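Local coordinates for protein putative hydrolase (Chloroflexus aurantiacus J-10-fl, PDB 3CMN) that is a putative hydrolase, probably a zinc-dependent peptidase of the zincin-like class, crystallised here without a metal at its HExxH-type motif, at residues E46-M51 against F158-I163; R178-L183 against H270-V275. One frame throughout, in Å; residues are numbered along the deposited sequence.

Contact 1. Residues E46-M51 against F158-I163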
loop_
_atom_site.group_PDB
_atom_site.type_symbol
_atom_site.label_atom_id
_atom_site.label_comp_id
_atom_site.label_asym_id
_atom_site.label_seq_id
_atom_site.Cartn_x
_atom_site.Cartn_y
_atom_site.Cartn_z
ATOM N N GLU A 46 17.126 -0.267 -15.455
ATOM C CA GLU A 46 18.262 -1.100 -15.047
ATOM C C GLU A 46 18.346 -1.136 -13.536
ATOM O O GLU A 46 18.413 -2.194 -12.921
ATOM C CB GLU A 46 19.589 -0.525 -15.559
ATOM C CG GLU A 46 19.842 -0.600 -17.061
ATOM C CD GLU A 46 20.343 -1.959 -17.508
ATOM O OE1 GLU A 46 20.847 -2.059 -18.647
ATOM O OE2 GLU A 46 20.235 -2.930 -16.730
ATOM N N GLN A 47 18.351 0.050 -12.947
ATOM C CA GLN A 47 18.461 0.206 -11.506
ATOM C C GLN A 47 17.390 -0.585 -10.775
ATOM O O GLN A 47 17.704 -1.444 -9.951
ATOM C CB GLN A 47 18.383 1.690 -11.154
ATOM C CG GLN A 47 18.684 2.045 -9.715
ATOM C CD GLN A 47 18.520 3.527 -9.465
ATOM O OE1 GLN A 47 17.915 4.237 -10.278
ATOM N NE2 GLN A 47 19.044 4.007 -8.340
ATOM N N TYR A 48 16.123 -0.300 -11.083
ATOM C CA TYR A 48 15.003 -0.999 -10.444
ATOM C C TYR A 48 15.038 -2.500 -10.716
ATOM O O TYR A 48 14.783 -3.308 -9.817
ATOM C CB TYR A 48 13.650 -0.435 -10.918
ATOM C CG TYR A 48 13.325 0.931 -10.375
ATOM C CD1 TYR A 48 13.107 2.005 -11.229
ATOM C CD2 TYR A 48 13.251 1.152 -9.011
ATOM C CE1 TYR A 48 12.831 3.270 -10.729
ATOM C CE2 TYR A 48 12.974 2.410 -8.501
ATOM C CZ TYR A 48 12.770 3.465 -9.365
ATOM O OH TYR A 48 12.539 4.716 -8.843
ATOM N N ALA A 49 15.361 -2.875 -11.950
ATOM C CA ALA A 49 15.413 -4.289 -12.305
ATOM C C ALA A 49 16.354 -5.040 -11.377
ATOM O O ALA A 49 16.008 -6.106 -10.859
ATOM C CB ALA A 49 15.863 -4.458 -13.748
ATOM N N ARG A 50 17.545 -4.490 -11.159
ATOM C CA ARG A 50 18.492 -5.161 -10.289
ATOM C C ARG A 50 18.108 -5.028 -8.822
ATOM O O ARG A 50 18.383 -5.925 -8.032
ATOM C CB ARG A 50 19.914 -4.643 -10.519
ATOM C CG ARG A 50 20.138 -3.217 -10.065
ATOM C CD ARG A 50 21.614 -2.934 -9.858
ATOM N NE ARG A 50 21.771 -1.870 -8.879
ATOM C CZ ARG A 50 21.861 -0.586 -9.190
ATOM N NH1 ARG A 50 21.829 -0.209 -10.457
ATOM N NH2 ARG A 50 21.924 0.324 -8.232
ATOM N N MET A 51 17.476 -3.921 -8.434
ATOM C CA MET A 51 17.078 -3.775 -7.034
ATOM C C MET A 51 15.973 -4.787 -6.661
ATOM O O MET A 51 15.882 -5.202 -5.506
ATOM C CB MET A 51 16.607 -2.339 -6.727
ATOM C CG MET A 51 17.653 -1.242 -6.952
ATOM S SD MET A 51 17.093 0.345 -6.385
ATOM C CE MET A 51 18.661 1.184 -6.102
ATOM N N PHE A 158 7.142 1.868 -10.710
ATOM C CA PHE A 158 7.638 2.945 -9.877
ATOM C C PHE A 158 7.356 4.234 -10.622
ATOM O O PHE A 158 7.648 4.334 -11.807
ATOM C CB PHE A 158 9.152 2.782 -9.655
ATOM C CG PHE A 158 9.541 1.433 -9.090
ATOM C CD1 PHE A 158 9.659 0.322 -9.913
ATOM C CD2 PHE A 158 9.745 1.269 -7.720
ATOM C CE1 PHE A 158 9.970 -0.940 -9.381
ATOM C CE2 PHE A 158 10.055 0.017 -7.174
ATOM C CZ PHE A 158 10.167 -1.091 -8.010
ATOM N N VAL A 159 6.737 5.185 -9.954
ATOM C CA VAL A 159 6.536 6.485 -10.583
ATOM C C VAL A 159 7.736 7.395 -10.344
ATOM O O VAL A 159 7.702 8.253 -9.484
ATOM C CB VAL A 159 5.249 7.161 -10.080
ATOM C CG1 VAL A 159 4.871 8.325 -10.983
ATOM C CG2 VAL A 159 4.114 6.152 -9.996
ATOM N N GLU A 160 8.834 7.116 -11.039
ATOM C CA GLU A 160 10.147 7.718 -10.846
ATOM C C GLU A 160 10.039 9.229 -10.678
ATOM O O GLU A 160 10.825 9.780 -9.872
ATOM C CB GLU A 160 11.072 7.375 -12.015
ATOM C CG GLU A 160 12.482 6.987 -11.597
ATOM C CD GLU A 160 13.349 8.190 -11.281
ATOM O OE1 GLU A 160 13.213 9.218 -11.978
ATOM O OE2 GLU A 160 14.164 8.104 -10.340
ATOM N N PRO A 161 9.219 9.948 -11.423
ATOM C CA PRO A 161 9.172 11.406 -11.273
ATOM C C PRO A 161 8.894 11.855 -9.848
ATOM O O PRO A 161 9.572 12.743 -9.337
ATOM C CB PRO A 161 8.071 11.823 -12.249
ATOM C CG PRO A 161 8.189 10.791 -13.351
ATOM C CD PRO A 161 8.385 9.503 -12.559
ATOM N N ASN A 162 7.900 11.242 -9.208
ATOM C CA ASN A 162 7.557 11.606 -7.834
ATOM C C ASN A 162 8.617 11.085 -6.868
ATOM O O ASN A 162 8.902 11.712 -5.849
ATOM C CB ASN A 162 6.174 11.064 -7.451
ATOM C CG ASN A 162 5.079 11.554 -8.380
ATOM O OD1 ASN A 162 5.315 12.421 -9.227
ATOM N ND2 ASN A 162 3.874 10.999 -8.234
ATOM N N ILE A 163 9.194 9.938 -7.196
ATOM C CA ILE A 163 10.251 9.348 -6.382
ATOM C C ILE A 163 11.464 10.297 -6.384
ATOM O O ILE A 163 12.060 10.561 -5.343
ATOM C CB ILE A 163 10.681 7.956 -6.942
ATOM C CG1 ILE A 163 9.503 6.980 -6.869
ATOM C CG2 ILE A 163 11.866 7.411 -6.156
ATOM C CD1 ILE A 163 9.793 5.583 -7.382
#

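Contact 2. Residues R178-L183 against H270-V275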
loop_
_atom_site.group_PDB
_atom_site.type_symbol
_atom_site.label_atom_id
_atom_site.label_comp_id
_atom_site.label_asym_id
_atom_site.label_seq_id
_atom_site.Cartn_x
_atom_site.Cartn_y
_atom_site.Cartn_z
ATOM N N ARG A 178 15.906 4.790 -3.518
ATOM C CA ARG A 178 15.242 3.918 -4.473
ATOM C C ARG A 178 15.322 2.444 -4.095
ATOM O O ARG A 178 14.471 1.657 -4.498
ATOM C CB ARG A 178 15.785 4.171 -5.882
ATOM C CG ARG A 178 15.288 5.484 -6.433
ATOM C CD ARG A 178 15.878 5.784 -7.777
ATOM N NE ARG A 178 15.391 7.063 -8.279
ATOM C CZ ARG A 178 15.708 8.241 -7.762
ATOM N NH1 ARG A 178 16.524 8.317 -6.718
ATOM N NH2 ARG A 178 15.207 9.345 -8.296
ATOM N N LEU A 179 16.343 2.065 -3.333
ATOM C CA LEU A 179 16.446 0.686 -2.883
ATOM C C LEU A 179 15.453 0.558 -1.737
ATOM O O LEU A 179 14.809 -0.471 -1.570
ATOM C CB LEU A 179 17.855 0.340 -2.387
ATOM C CG LEU A 179 17.968 -1.064 -1.760
ATOM C CD1 LEU A 179 17.555 -2.120 -2.797
ATOM C CD2 LEU A 179 19.390 -1.318 -1.262
ATOM N N TRP A 180 15.330 1.626 -0.960
ATOM C CA TRP A 180 14.409 1.663 0.162
ATOM C C TRP A 180 12.991 1.458 -0.380
ATOM O O TRP A 180 12.210 0.680 0.165
ATOM C CB TRP A 180 14.498 3.016 0.874
ATOM C CG TRP A 180 13.537 3.161 2.022
ATOM C CD1 TRP A 180 13.731 2.750 3.308
ATOM C CD2 TRP A 180 12.217 3.731 1.980
ATOM N NE1 TRP A 180 12.621 3.031 4.070
ATOM C CE2 TRP A 180 11.676 3.632 3.281
ATOM C CE3 TRP A 180 11.440 4.315 0.968
ATOM C CZ2 TRP A 180 10.392 4.093 3.603
ATOM C CZ3 TRP A 180 10.160 4.774 1.289
ATOM C CH2 TRP A 180 9.653 4.659 2.597
ATOM N N ILE A 181 12.683 2.162 -1.462
ATOM C CA ILE A 181 11.384 2.092 -2.114
ATOM C C ILE A 181 11.112 0.727 -2.714
ATOM O O ILE A 181 10.006 0.204 -2.621
ATOM C CB ILE A 181 11.279 3.175 -3.208
ATOM C CG1 ILE A 181 11.005 4.522 -2.536
ATOM C CG2 ILE A 181 10.185 2.834 -4.208
ATOM C CD1 ILE A 181 11.057 5.682 -3.470
ATOM N N THR A 182 12.124 0.149 -3.336
ATOM C CA THR A 182 11.974 -1.162 -3.931
ATOM C C THR A 182 11.691 -2.196 -2.845
ATOM O O THR A 182 10.825 -3.051 -3.001
ATOM C CB THR A 182 13.238 -1.542 -4.717
ATOM O OG1 THR A 182 13.413 -0.613 -5.797
ATOM C CG2 THR A 182 13.129 -2.955 -5.261
ATOM N N LEU A 183 12.418 -2.102 -1.735
ATOM C CA LEU A 183 12.248 -3.023 -0.618
ATOM C C LEU A 183 10.846 -2.894 -0.039
ATOM O O LEU A 183 10.186 -3.876 0.283
ATOM C CB LEU A 183 13.278 -2.722 0.465
ATOM C CG LEU A 183 14.711 -3.130 0.152
ATOM C CD1 LEU A 183 15.632 -2.637 1.254
ATOM C CD2 LEU A 183 14.784 -4.646 0.008
ATOM N N HIS A 270 8.316 -3.642 9.662
ATOM C CA HIS A 270 9.190 -4.459 10.482
ATOM C C HIS A 270 10.215 -5.163 9.605
ATOM O O HIS A 270 11.386 -5.289 9.968
ATOM C CB HIS A 270 8.394 -5.512 11.246
ATOM C CG HIS A 270 9.247 -6.378 12.112
ATOM N ND1 HIS A 270 9.694 -5.977 13.354
ATOM C CD2 HIS A 270 9.795 -7.596 11.888
ATOM C CE1 HIS A 270 10.480 -6.911 13.857
ATOM N NE2 HIS A 270 10.558 -7.903 12.987
ATOM N N VAL A 271 9.761 -5.646 8.456
ATOM C CA VAL A 271 10.636 -6.328 7.522
ATOM C C VAL A 271 11.642 -5.305 6.980
ATOM O O VAL A 271 12.776 -5.647 6.663
ATOM C CB VAL A 271 9.822 -6.948 6.359
ATOM C CG1 VAL A 271 10.735 -7.732 5.438
ATOM C CG2 VAL A 271 8.730 -7.858 6.915
ATOM N N MET A 272 11.217 -4.048 6.884
ATOM C CA MET A 272 12.091 -2.983 6.403
ATOM C C MET A 272 13.296 -2.833 7.335
ATOM O O MET A 272 14.443 -2.797 6.886
ATOM C CB MET A 272 11.321 -1.657 6.325
ATOM C CG MET A 272 10.455 -1.516 5.076
ATOM S SD MET A 272 11.400 -1.885 3.579
ATOM C CE MET A 272 12.672 -0.559 3.648
ATOM N N ASN A 273 13.022 -2.753 8.634
ATOM C CA ASN A 273 14.061 -2.621 9.644
ATOM C C ASN A 273 15.049 -3.784 9.641
ATOM O O ASN A 273 16.247 -3.589 9.844
ATOM C CB ASN A 273 13.427 -2.530 11.025
ATOM C CG ASN A 273 12.858 -1.170 11.314
ATOM O OD1 ASN A 273 13.593 -0.218 11.561
ATOM N ND2 ASN A 273 11.538 -1.064 11.285
ATOM N N ALA A 274 14.543 -4.990 9.412
ATOM C CA ALA A 274 15.375 -6.186 9.417
ATOM C C ALA A 274 16.128 -6.480 8.120
ATOM O O ALA A 274 17.196 -7.088 8.151
ATOM C CB ALA A 274 14.528 -7.393 9.805
ATOM N N VAL A 275 15.588 -6.072 6.979
ATOM C CA VAL A 275 16.262 -6.339 5.707
ATOM C C VAL A 275 16.901 -5.077 5.132
ATOM O O VAL A 275 17.982 -5.131 4.547
ATOM C CB VAL A 275 15.274 -6.919 4.650
ATOM C CG1 VAL A 275 16.013 -7.251 3.354
ATOM C CG2 VAL A 275 14.598 -8.160 5.197
#

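Contact 1. Residues E46-M51 against F158-I163
An offset aromatic stack, Tyr-48 of helix 41-63 on Phe-158, joins that helix to the point where strand 155-158 turns into helix 160-169. The ring centroids lie 4.0 Å apart and the planes differ by only 8°, so the rings are nearly parallel. Each puts one face to the other, with CE2 of Tyr-48 coming within 3.5 Å of CD2 of Phe-158. The two side chains run past each other in opposite directions, which brings CB of Phe-158 over the phenol ring as well, a CH-pi contact 3.9 Å from the Tyr-48 centroid. Both first torsions set CG anti to the carbonyl carbon (chi1 -72° for Tyr-48, -55° for Phe-158), and this brings the rings together between the two segments.

Farther out, the phenol meets the first turn of the helix. CG of Glu-160 sits at the ring's edge, in its plane, 3.6 Å from the hydroxyl OH of Tyr-48. Ile-163 points back against Tyr-48, its methyl CD1 meeting the ring obliquely and pressing tightly on Tyr-48 OH at 3.2 Å. The hydroxyl is thus buried among carbon atoms and has no hydrogen-bonding partner in the model. Glu-160 OE2 forms a salt bridge to Arg-178 NH2.

An inverse gamma turn centred on Val-159, the N-cap residue, makes the change from strand to helix, letting Phe-158, Glu-160 and Ile-163 all meet one tyrosine. Phe-158 is held by backbone hydrogen bonds to Phe-75 of the parallel strand 73-76 and to Phe-77 just after it; Val-76 of that strand touches Tyr-48, and helix 174-193 packs on Phe-158 through Glu-185, part of the probable metal motif.

Contact 2. Residues R178-L183 against H270-V275
Met-272 brings its methyl CE obliquely to the five-membered ring of Trp-180, nearest CD1 of that indole at 3.5 Å, while its sulfur comes up to Leu-183. This is a Met-aromatic contact between two long helices, 174-193 and 248-279. Segment 178-183 directly precedes, on the same helix, the HExxH pattern (His-184, Glu-185, His-188) that would probably carry the metal site of a zincin; no metal is bound to it here, and the side chain of Met-272 also touches residues of this pattern. The local axes approach to 10.9 Å, and their N-to-C directions make an angle of 131°, so the helices run roughly antiparallel but well splayed, and side chains have to bridge the space.

Met-272 does most of that bridging. Its chain is bent at both outer torsions (chi2 -50°, chi3 -63°), which folds the thioether round so that SD reaches CB of Leu-183 at 3.7 Å and CE turns to the indole, the side chains of Met-272 and Trp-180 crossing at about a right angle. The sulfur SD of Met-272 stands 5.4 Å from the centroid of the Trp-180 five-membered ring and approaches it obliquely. Cut back to an alanine, this position is likely to lose both the sulfur on Leu-183 CB and the methyl on the indole, opening a gap between the helices beside the putative metal motif.

The indole has other partners too: NE1 of Trp-180 is hydrogen-bonded to Glu-287 OE2, and its ring meets that of His-184 with the planes nearly parallel. Val-275, at the end of the pi-type turn 272-275, extends the apolar contact, though its CG1 comes only within 4.4 Å of CD2 of Leu-183.

Overall arrangement
From the N terminus, helix 41-63 supplies one half of contact 1, and the chain returns 107 residues later, after strand 73-76 and several helices, to close it at the end of strand 155-158. Helix 160-169 then leads straight into helix 174-193, which opens contact 2; this closes 87 residues on, at helix 248-279. The two closures therefore lie in series and neither nest nor cross, yet their centres are only 14 Å apart. Contact 1 ties helix 41-63 to the junction of strand 155-158 and helix 160-169; contact 2 ties helix 174-193 to helix 248-279. The two are joined directly, with Ile-163 CG2 3.3 Å from Ile-181 CD1 and Met-51 packing on Arg-178.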